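Local coordinates for protein putative phthiocerol dimycocerosate transporter LppX (Mycobacterium tuberculosis, PDB 2BYO) that probably helps move phthiocerol dimycocerosates from the cell membrane to the outer membrane, using a U-shaped beta half-barrel with a large hydrophobic cavity, at residues Ala44-Gly49 against Ile57-Val62; Gln88-Ser93 against Gly104-Leu109; His179-Ala184 against Leu195-Trp200. All blocks are in the same frame, centred on the assembly; numbering follows the deposited sequence.

In the fold
All three contacts are beta-hairpin pairings within one antiparallel sheet, that of the U-shaped half-barrel. Contacts 1 and 3 lie near its middle, their centres about 10 and 9 Å from the centre of the chain, and their strands 40-49 and 191-198 are neighbours: A44 O and T196 N make a probable hydrogen bond of 2.9 Å. Contact 2 lies further out, about 16 Å from that centre, and includes strand 99-105, one of the sheet's two outermost strands. All three are partly buried. The chemistry differs: contact 1 combines a salt bridge with a zinc ligand, contact 2 caps a helix beside bound malate, and contact 3 joins an aromatic stack on a zinc-bound histidine to lipid-lining residues.

Contact 1 of 3, residues Ala44-Gly49 against Ile57-Val62. With ZN (zinc ion), chain C.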
loop_
_atom_site.group_PDB
_atom_site.type_symbol
_atom_site.label_atom_id
_atom_site.label_comp_id
_atom_site.label_asym_id
_atom_site.label_seq_id
_atom_site.Cartn_x
_atom_site.Cartn_y
_atom_site.Cartn_z
ATOM N N ALA A 44 -4.179 -5.171 4.183
ATOM C CA ALA A 44 -5.212 -5.692 3.317
ATOM C C ALA A 44 -5.226 -4.872 2.037
ATOM O O ALA A 44 -5.470 -3.654 2.054
ATOM C CB ALA A 44 -6.551 -5.628 4.002
ATOM N N VAL A 45 -4.936 -5.534 0.931
ATOM C CA VAL A 45 -4.990 -4.918 -0.386
ATOM C C VAL A 45 -6.257 -5.373 -1.105
ATOM O O VAL A 45 -6.544 -6.563 -1.177
ATOM C CB VAL A 45 -3.752 -5.278 -1.229
ATOM C CG1 VAL A 45 -3.842 -4.639 -2.613
ATOM C CG2 VAL A 45 -2.463 -4.839 -0.515
ATOM N N ARG A 46 -7.017 -4.421 -1.621
ATOM C CA ARG A 46 -8.178 -4.711 -2.441
ATOM C C ARG A 46 -8.051 -3.890 -3.715
ATOM O O ARG A 46 -7.397 -2.839 -3.722
ATOM C CB ARG A 46 -9.478 -4.327 -1.708
ATOM C CG ARG A 46 -9.706 -5.068 -0.377
ATOM C CD ARG A 46 -10.036 -6.551 -0.571
ATOM N NE ARG A 46 -10.228 -7.222 0.722
ATOM C CZ ARG A 46 -9.266 -7.768 1.476
ATOM N NH1 ARG A 46 -7.994 -7.771 1.093
ATOM N NH2 ARG A 46 -9.584 -8.329 2.634
ATOM N N THR A 47 -8.673 -4.372 -4.788
ATOM C CA THR A 47 -8.698 -3.655 -6.047
ATOM C C THR A 47 -10.104 -3.692 -6.631
ATOM O O THR A 47 -10.892 -4.577 -6.304
ATOM C CB THR A 47 -7.713 -4.267 -7.097
ATOM O OG1 THR A 47 -8.039 -5.636 -7.347
ATOM C CG2 THR A 47 -6.278 -4.183 -6.621
ATOM N N THR A 48 -10.397 -2.713 -7.487
ATOM C CA THR A 48 -11.569 -2.731 -8.351
ATOM C C THR A 48 -11.095 -2.586 -9.797
ATOM O O THR A 48 -9.991 -2.088 -10.057
ATOM C CB THR A 48 -12.548 -1.571 -8.062
ATOM O OG1 THR A 48 -11.943 -0.334 -8.439
ATOM C CG2 THR A 48 -12.922 -1.504 -6.584
ATOM N N GLY A 49 -11.947 -3.009 -10.731
ATOM C CA GLY A 49 -11.646 -2.905 -12.145
ATOM C C GLY A 49 -10.515 -3.834 -12.510
ATOM O O GLY A 49 -10.462 -4.964 -12.039
ATOM N N ILE A 57 -1.626 -10.199 -8.760
ATOM C CA ILE A 57 -2.376 -10.204 -7.513
ATOM C C ILE A 57 -3.423 -9.086 -7.543
ATOM O O ILE A 57 -3.122 -7.969 -7.968
ATOM C CB ILE A 57 -1.446 -10.008 -6.301
ATOM C CG1 ILE A 57 -0.477 -11.187 -6.193
ATOM C CG2 ILE A 57 -2.272 -9.846 -5.000
ATOM C CD1 ILE A 57 0.533 -11.037 -5.088
ATOM N N THR A 58 -4.649 -9.405 -7.121
ATOM C CA THR A 58 -5.772 -8.454 -7.110
ATOM C C THR A 58 -6.405 -8.285 -5.719
ATOM O O THR A 58 -7.248 -7.401 -5.514
ATOM C CB THR A 58 -6.876 -8.880 -8.112
ATOM O OG1 THR A 58 -7.321 -10.205 -7.805
ATOM C CG2 THR A 58 -6.355 -8.857 -9.538
ATOM N N SER A 59 -5.990 -9.118 -4.769
ATOM C CA SER A 59 -6.374 -8.972 -3.371
ATOM C C SER A 59 -5.296 -9.605 -2.494
ATOM O O SER A 59 -4.651 -10.566 -2.912
ATOM C CB SER A 59 -7.729 -9.650 -3.118
ATOM O OG SER A 59 -8.176 -9.443 -1.791
ATOM N N ALA A 60 -5.073 -9.061 -1.298
ATOM C CA ALA A 60 -4.194 -9.722 -0.329
ATOM C C ALA A 60 -4.502 -9.294 1.092
ATOM O O ALA A 60 -4.952 -8.178 1.326
ATOM C CB ALA A 60 -2.721 -9.451 -0.648
ATOM N N ASP A 61 -4.266 -10.214 2.024
ATOM C CA ASP A 61 -4.211 -9.929 3.445
ATOM C C ASP A 61 -2.915 -10.524 3.938
ATOM O O ASP A 61 -2.724 -11.750 3.875
ATOM C CB ASP A 61 -5.392 -10.532 4.192
ATOM C CG ASP A 61 -6.654 -9.736 3.988
ATOM O OD1 ASP A 61 -7.272 -9.889 2.921
ATOM O OD2 ASP A 61 -7.007 -8.944 4.882
ATOM N N VAL A 62 -2.038 -9.653 4.433
ATOM C CA VAL A 62 -0.641 -9.997 4.656
ATOM C C VAL A 62 -0.126 -9.430 5.985
ATOM O O VAL A 62 -0.324 -8.260 6.289
ATOM C CB VAL A 62 0.225 -9.479 3.472
ATOM C CG1 VAL A 62 1.686 -9.880 3.626
ATOM C CG2 VAL A 62 -0.305 -10.040 2.152
HETATM ZN ZN ZN C . -6.620 -9.151 6.885
HETATM O O HOH W 1 -9.859 -6.919 -4.369
HETATM O O HOH W 2 -8.072 -7.758 7.923
HETATM O O HOH W 3 -7.101 -11.455 7.472
#
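T58 meets T47 where this antiparallel hairpin pairing (axes at 169°) nears its turn: T47 OG1 donates to T58 O over 2.7 Å, lying in the carbonyl plane on a lone pair. A water spans the same point, accepting from T47 N and donating to T58 O. S59 follows, its OG 3.6 Å from R46 CD; chi2 of -70° bends the arginine chain and places CD there. A60 forms the hydrogen-bonded pair with V45, through V45 N to A60 O (2.7 Å) and A60 N to V45 O (2.9 Å). V45 O also accepts from R46 NH1, which reaches it from the other face of the carbonyl plane. At D61, NH1 and NH2 of R46 both grip OD1 in a salt bridge, at 2.9 and 2.8 Å, with guanidinium and carboxylate planes 59° apart. OD1 receives NH2 on its syn lone pair, while NH1 comes from above the carboxylate plane. The second oxygen, OD2, binds zinc together with H42 and two waters, so the carboxylate lies between two positive centres, which probably keeps it ionised. V45 and A60 occupy the other sheet face, with V45 near a bound linolenic acid. Strand 40-49 continues the sheet to 191-198, and strand 57-65 to 70-77.

Contact 2 of 3, residues Gln88-Ser93 against Gly104-Leu109. With MLT (D-malate), chain M; LNL (alpha-linolenic acid), chain J.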
loop_
_atom_site.group_PDB
_atom_site.type_symbol
_atom_site.label_atom_id
_atom_site.label_comp_id
_atom_site.label_asym_id
_atom_site.label_seq_id
_atom_site.Cartn_x
_atom_site.Cartn_y
_atom_site.Cartn_z
ATOM N N GLN A 88 10.158 -13.457 1.427
ATOM C CA GLN A 88 11.292 -13.966 2.181
ATOM C C GLN A 88 12.564 -13.547 1.469
ATOM O O GLN A 88 12.735 -13.833 0.283
ATOM C CB GLN A 88 11.233 -15.493 2.271
ATOM C CG GLN A 88 10.119 -16.012 3.166
ATOM C CD GLN A 88 10.211 -17.510 3.421
ATOM O OE1 GLN A 88 10.957 -18.241 2.747
ATOM N NE2 GLN A 88 9.435 -17.980 4.396
ATOM N N GLY A 89 13.460 -12.877 2.187
ATOM C CA GLY A 89 14.670 -12.347 1.572
ATOM C C GLY A 89 14.281 -11.433 0.422
ATOM O O GLY A 89 13.483 -10.514 0.597
ATOM N N ASP A 90 14.812 -11.711 -0.764
ATOM C CA ASP A 90 14.525 -10.901 -1.944
ATOM C C ASP A 90 13.261 -11.363 -2.683
ATOM O O ASP A 90 12.747 -10.651 -3.538
ATOM C CB ASP A 90 15.734 -10.945 -2.886
ATOM C CG ASP A 90 15.600 -9.997 -4.062
ATOM O OD1 ASP A 90 15.405 -8.784 -3.841
ATOM O OD2 ASP A 90 15.700 -10.473 -5.211
ATOM N N ASN A 91 12.746 -12.539 -2.344
ATOM C CA ASN A 91 11.714 -13.174 -3.157
ATOM C C ASN A 91 10.286 -12.872 -2.734
ATOM O O ASN A 91 9.955 -12.926 -1.557
ATOM C CB ASN A 91 11.930 -14.678 -3.168
ATOM C CG ASN A 91 13.267 -15.056 -3.750
ATOM O OD1 ASN A 91 13.702 -14.483 -4.751
ATOM N ND2 ASN A 91 13.943 -16.007 -3.115
ATOM N N ILE A 92 9.460 -12.553 -3.725
ATOM C CA ILE A 92 8.009 -12.464 -3.585
ATOM C C ILE A 92 7.459 -13.732 -4.221
ATOM O O ILE A 92 7.706 -13.978 -5.400
ATOM C CB ILE A 92 7.458 -11.229 -4.332
ATOM C CG1 ILE A 92 8.023 -9.939 -3.713
ATOM C CG2 ILE A 92 5.935 -11.209 -4.316
ATOM C CD1 ILE A 92 7.835 -8.702 -4.591
ATOM N N SER A 93 6.729 -14.530 -3.442
ATOM C CA SER A 93 6.299 -15.872 -3.856
ATOM C C SER A 93 4.828 -16.167 -3.527
ATOM O O SER A 93 4.259 -15.589 -2.599
ATOM C CB SER A 93 7.160 -16.923 -3.161
ATOM O OG SER A 93 8.535 -16.777 -3.487
ATOM N N GLY A 104 8.287 -12.331 -8.256
ATOM C CA GLY A 104 9.187 -11.229 -8.432
ATOM C C GLY A 104 10.238 -11.144 -7.366
ATOM O O GLY A 104 10.263 -11.934 -6.423
ATOM N N SER A 105 11.106 -10.162 -7.553
ATOM C CA SER A 105 12.237 -9.914 -6.692
ATOM C C SER A 105 12.156 -8.476 -6.214
ATOM O O SER A 105 11.885 -7.571 -7.002
ATOM C CB SER A 105 13.536 -10.140 -7.467
ATOM O OG SER A 105 14.564 -9.285 -7.002
ATOM N N ILE A 106 12.400 -8.277 -4.925
ATOM C CA ILE A 106 12.342 -6.953 -4.316
ATOM C C ILE A 106 13.352 -6.017 -4.972
ATOM O O ILE A 106 13.002 -4.915 -5.399
ATOM C CB ILE A 106 12.601 -7.032 -2.795
ATOM C CG1 ILE A 106 11.419 -7.713 -2.097
ATOM C CG2 ILE A 106 12.814 -5.644 -2.205
ATOM C CD1 ILE A 106 11.706 -8.102 -0.664
ATOM N N SER A 107 14.600 -6.469 -5.046
ATOM C CA SER A 107 15.681 -5.676 -5.632
ATOM C C SER A 107 15.386 -5.299 -7.086
ATOM O O SER A 107 15.631 -4.168 -7.503
ATOM C CB SER A 107 17.013 -6.436 -5.548
ATOM O OG SER A 107 16.941 -7.690 -6.208
ATOM N N GLU A 108 14.833 -6.245 -7.840
ATOM C CA GLU A 108 14.594 -6.045 -9.264
ATOM C C GLU A 108 13.411 -5.122 -9.539
ATOM O O GLU A 108 13.450 -4.337 -10.483
ATOM C CB GLU A 108 14.452 -7.397 -9.962
ATOM C CG GLU A 108 15.769 -8.181 -9.900
ATOM C CD GLU A 108 15.798 -9.401 -10.785
ATOM O OE1 GLU A 108 14.805 -10.156 -10.789
ATOM O OE2 GLU A 108 16.827 -9.613 -11.462
ATOM N N LEU A 109 12.379 -5.199 -8.702
ATOM C CA LEU A 109 11.293 -4.217 -8.733
ATOM C C LEU A 109 11.779 -2.837 -8.272
ATOM O O LEU A 109 11.365 -1.819 -8.817
ATOM C CB LEU A 109 10.114 -4.675 -7.867
ATOM C CG LEU A 109 9.321 -5.887 -8.371
ATOM C CD1 LEU A 109 8.387 -6.378 -7.278
ATOM C CD2 LEU A 109 8.542 -5.556 -9.642
HETATM C C1 MLT M . 11.947 -11.908 -11.473
HETATM O O1 MLT M . 12.419 -11.067 -10.683
HETATM O O2 MLT M . 12.081 -13.126 -11.208
HETATM C C2 MLT M . 11.213 -11.462 -12.710
HETATM O O3 MLT M . 11.804 -10.319 -13.302
HETATM C C3 MLT M . 9.740 -11.228 -12.373
HETATM C C4 MLT M . 9.436 -9.827 -11.885
HETATM O O4 MLT M . 10.112 -9.276 -10.973
HETATM O O5 MLT M . 8.466 -9.208 -12.392
HETATM O O1 LNL J . 13.360 -3.105 2.322
HETATM C C1 LNL J . 13.383 -3.183 1.070
HETATM O O2 LNL J . 14.293 -3.796 0.462
HETATM C C2 LNL J . 12.267 -2.511 0.286
HETATM C C3 LNL J . 12.677 -2.223 -1.164
HETATM C C4 LNL J . 11.625 -1.423 -1.939
HETATM C C5 LNL J . 10.318 -2.197 -2.148
HETATM C C6 LNL J . 9.897 -2.320 -3.616
HETATM C C7 LNL J . 8.801 -1.330 -4.010
HETATM C C8 LNL J . 7.851 -1.957 -5.027
HETATM C C9 LNL J . 6.888 -0.923 -5.625
HETATM C C10 LNL J . 5.438 -1.393 -5.812
HETATM C C11 LNL J . 5.255 -2.892 -5.670
HETATM C C12 LNL J . 4.894 -3.655 -6.708
HETATM C C13 LNL J . 4.702 -5.160 -6.584
HETATM C C14 LNL J . 4.123 -5.588 -5.231
HETATM C C15 LNL J . 2.960 -6.573 -5.372
HETATM C C16 LNL J . 2.605 -7.177 -4.012
HETATM C C17 LNL J . 1.104 -7.165 -3.707
HETATM C C18 LNL J . 0.824 -7.237 -2.215
#
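I92 and G104 form an antiparallel hydrogen-bonded pair, with I92 N to G104 O at 2.9 Å and a weak return bond, and D90 O carries the ladder past N91 and S105 by accepting from I106 N at 2.8 Å, 167° at the hydrogen. This is the open end of a beta hairpin, strands 91-96 and 99-105, at the point where the second strand turns into helix 106-112. A type II' turn from Q88 to N91 sets D90 against the start of that helix.

The polar work is done by the D90 carboxylate. Its CG stands anti to the backbone N (chi1 -173°), and OD1 accepts from S107 N at 2.7 Å through the syn lone pair, a nearly straight bond. S107 OG lies 3.0 Å from the same oxygen. OD2 faces S105 OG, although their modelled separation is too short to be trusted in detail. S105 is the N-cap residue: its OG accepts from E108 N, while the bond from S107 N ties D90 to the same first turn. A carboxylate beside that turn would be favoured by the amide dipoles there.

The apolar side belongs to I92, I106 and L109. I92 CD1 meets L109 CD1 at 3.6 Å, the two side chains crossing at about a right angle, while I106 CD1 rests near G89 O. I106 CG2 and L109 CD1 also touch a bound linolenic acid, so the hairpin end contributes to the lipid cavity, and V87 and F85 of strand 83-88 pack against I92.

Malate lies beside the start of the helix. G104 CA approaches its O4 at 3.3 Å, and E108 OE1 is 2.6 Å from malate O1, a spacing at which one of the two acid groups probably carries a proton.

Contact 3 of 3, residues His179-Ala184 against Leu195-Trp200; sequences HHLVRA and LTQSKW. With LNL (alpha-linolenic acid), chain K; HXA (docosa-4,7,10,13,16,19-hexaenoic acid), chain I.
H180 stacks on W200 beside the hairpin of strands 181-187 and 191-198, part of the U-shaped half-barrel, the imidazole lying flat over the five-membered ring of the indole with centroids 3.6 Å apart and planes at 4°. Followed outward, H180 CB sits against W200 CZ2 and CE2, CG, anti to the carbonyl carbon (chi1 -75°), lies 3.5 Å from CE2, and CD2 is nearest to CD1. ND1 stands over CD2 at 3.5 Å, close to CE3 as well, and CE1 is nearest to the same two atoms. At the tip, NE2 is 3.5 Å from W200 CG and also binds a zinc ion, so the indole backs a metal-bound ring. S198 CA touches the opposite indole face toward its rim.

The rotation of the indole is fixed by W200 NE1, which donates to Q197 OE1 on a lone pair, close to the ring plane. A water donating to OE1 accepts from L181 N, tying the glutamine across the hairpin. A classic beta bulge sets V182 and R183 together opposite W172 of strand 167-174, and V182 O accepts from Q197 N at 2.8 Å. Two residues on, A184 and L195 exchange backbone bonds in both directions.

On the R183 and T196 face the two side chains lie alongside each other, and R183 NE donates to T196 OG1 at 2.8 Å. The other face lines the lipid cavity: L181 CD2 and L195 CD2 approach the docosahexaenoic acid, and L195 CD1 the linolenic acid. Q197 NE2, buried with no polar partner in the model, lies 3.8 Å from C9 of the docosahexaenoic chain.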
loop_
_atom_site.group_PDB
_atom_site.type_symbol
_atom_site.label_atom_id
_atom_site.label_comp_id
_atom_site.label_asym_id
_atom_site.label_seq_id
_atom_site.Cartn_x
_atom_site.Cartn_y
_atom_site.Cartn_z
ATOM N N HIS A 179 -1.592 8.904 14.333
ATOM C CA HIS A 179 -1.396 9.267 12.915
ATOM C C HIS A 179 -1.286 8.053 11.991
ATOM O O HIS A 179 -0.673 8.137 10.936
ATOM C CB HIS A 179 -0.170 10.171 12.747
ATOM C CG HIS A 179 -0.357 11.552 13.299
ATOM N ND1 HIS A 179 0.194 11.958 14.492
ATOM C CD2 HIS A 179 -1.030 12.620 12.815
ATOM C CE1 HIS A 179 -0.134 13.213 14.726
ATOM N NE2 HIS A 179 -0.872 13.642 13.721
ATOM N N HIS A 180 -1.888 6.930 12.370
ATOM C CA HIS A 180 -1.768 5.715 11.561
ATOM C C HIS A 180 -2.333 5.989 10.182
ATOM O O HIS A 180 -3.359 6.658 10.054
ATOM C CB HIS A 180 -2.545 4.542 12.159
ATOM C CG HIS A 180 -1.897 3.927 13.356
ATOM N ND1 HIS A 180 -2.627 3.451 14.429
ATOM C CD2 HIS A 180 -0.597 3.698 13.648
ATOM C CE1 HIS A 180 -1.796 2.958 15.331
ATOM N NE2 HIS A 180 -0.561 3.089 14.880
ATOM N N LEU A 181 -1.662 5.476 9.162
ATOM C CA LEU A 181 -2.200 5.523 7.813
ATOM C C LEU A 181 -3.182 4.360 7.684
ATOM O O LEU A 181 -2.807 3.259 7.254
ATOM C CB LEU A 181 -1.068 5.431 6.782
ATOM C CG LEU A 181 -1.494 5.590 5.314
ATOM C CD1 LEU A 181 -2.190 6.934 5.048
ATOM C CD2 LEU A 181 -0.267 5.458 4.404
ATOM N N VAL A 182 -4.427 4.592 8.094
ATOM C CA VAL A 182 -5.426 3.512 8.164
ATOM C C VAL A 182 -5.718 2.983 6.754
ATOM O O VAL A 182 -5.802 1.770 6.527
ATOM C CB VAL A 182 -6.728 3.986 8.857
ATOM C CG1 VAL A 182 -7.768 2.864 8.899
ATOM C CG2 VAL A 182 -6.434 4.476 10.260
ATOM N N ARG A 183 -5.830 3.902 5.803
ATOM C CA ARG A 183 -6.083 3.533 4.432
ATOM C C ARG A 183 -5.443 4.515 3.445
ATOM O O ARG A 183 -5.272 5.716 3.730
ATOM C CB ARG A 183 -7.601 3.424 4.211
ATOM C CG ARG A 183 -8.060 2.976 2.820
ATOM C CD ARG A 183 -9.560 2.675 2.815
ATOM N NE ARG A 183 -9.850 1.436 3.539
ATOM C CZ ARG A 183 -11.070 1.004 3.839
ATOM N NH1 ARG A 183 -12.141 1.716 3.515
ATOM N NH2 ARG A 183 -11.219 -0.148 4.487
ATOM N N ALA A 184 -5.082 3.971 2.287
ATOM C CA ALA A 184 -4.594 4.748 1.163
ATOM C C ALA A 184 -5.112 4.106 -0.106
ATOM O O ALA A 184 -5.128 2.884 -0.228
ATOM C CB ALA A 184 -3.082 4.774 1.168
ATOM N N LEU A 195 -5.256 0.141 0.047
ATOM C CA LEU A 195 -4.419 -0.505 1.035
ATOM C C LEU A 195 -4.868 -0.072 2.413
ATOM O O LEU A 195 -4.868 1.115 2.730
ATOM C CB LEU A 195 -2.962 -0.133 0.788
ATOM C CG LEU A 195 -1.986 -0.969 1.594
ATOM C CD1 LEU A 195 -0.734 -1.223 0.776
ATOM C CD2 LEU A 195 -1.659 -0.312 2.946
ATOM N N THR A 196 -5.263 -1.040 3.224
ATOM C CA THR A 196 -5.760 -0.780 4.556
ATOM C C THR A 196 -4.820 -1.429 5.583
ATOM O O THR A 196 -4.533 -2.630 5.507
ATOM C CB THR A 196 -7.208 -1.307 4.688
ATOM O OG1 THR A 196 -8.024 -0.681 3.685
ATOM C CG2 THR A 196 -7.798 -1.018 6.075
ATOM N N GLN A 197 -4.330 -0.616 6.527
ATOM C CA GLN A 197 -3.472 -1.103 7.614
ATOM C C GLN A 197 -4.275 -1.393 8.888
ATOM O O GLN A 197 -5.286 -0.737 9.175
ATOM C CB GLN A 197 -2.392 -0.068 7.967
ATOM C CG GLN A 197 -1.385 0.240 6.865
ATOM C CD GLN A 197 -0.343 1.265 7.286
ATOM O OE1 GLN A 197 -0.186 1.571 8.474
ATOM N NE2 GLN A 197 0.386 1.789 6.313
ATOM N N SER A 198 -3.776 -2.351 9.665
ATOM C CA SER A 198 -4.303 -2.661 10.993
ATOM C C SER A 198 -3.242 -3.419 11.774
ATOM O O SER A 198 -2.168 -3.723 11.249
ATOM C CB SER A 198 -5.583 -3.496 10.878
ATOM O OG SER A 198 -5.336 -4.693 10.153
ATOM N N LYS A 199 -3.546 -3.734 13.027
ATOM C CA LYS A 199 -2.688 -4.596 13.864
ATOM C C LYS A 199 -1.275 -4.045 14.036
ATOM O O LYS A 199 -0.301 -4.787 14.148
ATOM C CB LYS A 199 -2.659 -6.036 13.326
ATOM C CG LYS A 199 -4.071 -6.633 13.120
ATOM C CD LYS A 199 -4.033 -8.128 12.883
ATOM C CE LYS A 199 -3.921 -8.929 14.168
ATOM N NZ LYS A 199 -5.206 -9.006 14.920
ATOM N N TRP A 200 -1.186 -2.722 14.078
ATOM C CA TRP A 200 0.089 -2.029 14.198
ATOM C C TRP A 200 0.840 -2.544 15.408
ATOM O O TRP A 200 0.310 -2.521 16.515
ATOM C CB TRP A 200 -0.140 -0.523 14.340
ATOM C CG TRP A 200 -0.900 0.070 13.168
ATOM C CD1 TRP A 200 -0.371 0.517 11.986
ATOM C CD2 TRP A 200 -2.323 0.276 13.074
ATOM N NE1 TRP A 200 -1.379 0.997 11.163
ATOM C CE2 TRP A 200 -2.580 0.863 11.806
ATOM C CE3 TRP A 200 -3.402 0.035 13.944
ATOM C CZ2 TRP A 200 -3.870 1.196 11.381
ATOM C CZ3 TRP A 200 -4.688 0.373 13.524
ATOM C CH2 TRP A 200 -4.909 0.947 12.246
HETATM O O1 LNL K . 6.616 -5.527 -1.696
HETATM C C1 LNL K . 5.954 -6.351 -1.019
HETATM O O2 LNL K . 5.032 -7.032 -1.524
HETATM C C2 LNL K . 6.296 -6.546 0.447
HETATM C C3 LNL K . 5.385 -5.736 1.362
HETATM C C4 LNL K . 4.028 -6.411 1.591
HETATM C C5 LNL K . 2.824 -5.715 0.938
HETATM C C6 LNL K . 2.779 -4.188 1.124
HETATM C C7 LNL K . 1.957 -3.521 0.018
HETATM C C8 LNL K . 2.790 -3.143 -1.212
HETATM C C9 LNL K . 2.273 -1.872 -1.893
HETATM C C10 LNL K . 1.595 -2.124 -3.239
HETATM C C11 LNL K . 0.091 -2.159 -3.054
HETATM C C12 LNL K . -0.664 -1.063 -2.891
HETATM C C13 LNL K . -0.115 0.352 -2.888
HETATM C C14 LNL K . -1.059 1.312 -2.163
HETATM C C15 LNL K . -2.081 1.988 -3.078
HETATM C C16 LNL K . -2.354 3.431 -2.648
HETATM C C17 LNL K . -1.214 4.377 -3.035
HETATM C C18 LNL K . -1.527 5.833 -2.749
HETATM C C1 HXA I . 9.956 2.234 4.943
HETATM O O1 HXA I . 11.211 2.211 4.947
HETATM O O2 HXA I . 9.290 2.940 4.152
HETATM C C2 HXA I . 9.226 1.374 5.954
HETATM C C3 HXA I . 8.027 0.656 5.325
HETATM C C4 HXA I . 7.766 -0.698 5.997
HETATM C C5 HXA I . 6.460 -0.742 6.794
HETATM C C6 HXA I . 5.386 -1.610 6.127
HETATM C C7 HXA I . 4.177 -0.798 5.684
HETATM C C8 HXA I . 3.514 -1.419 4.460
HETATM C C9 HXA I . 2.285 -0.613 4.036
HETATM C C10 HXA I . 2.499 0.192 2.752
HETATM C C11 HXA I . 2.925 1.641 3.007
HETATM C C12 HXA I . 1.797 2.645 2.757
HETATM C C13 HXA I . 1.713 3.094 1.294
HETATM C C14 HXA I . 2.256 4.510 1.061
HETATM C C15 HXA I . 1.181 5.455 0.521
HETATM C C16 HXA I . 1.784 6.814 0.175
HETATM C C17 HXA I . 0.729 7.913 0.109
HETATM C C18 HXA I . 1.172 9.028 -0.845
HETATM C C19 HXA I . 0.503 10.368 -0.546
HETATM C C20 HXA I . -0.871 10.466 -1.201
HETATM C C21 HXA I . -1.517 11.827 -0.945
HETATM C C22 HXA I . -3.029 11.814 -1.083
HETATM O O HOH W 4 0.587 3.824 9.741
HETATM O O HOH W 5 -2.782 2.274 4.575
#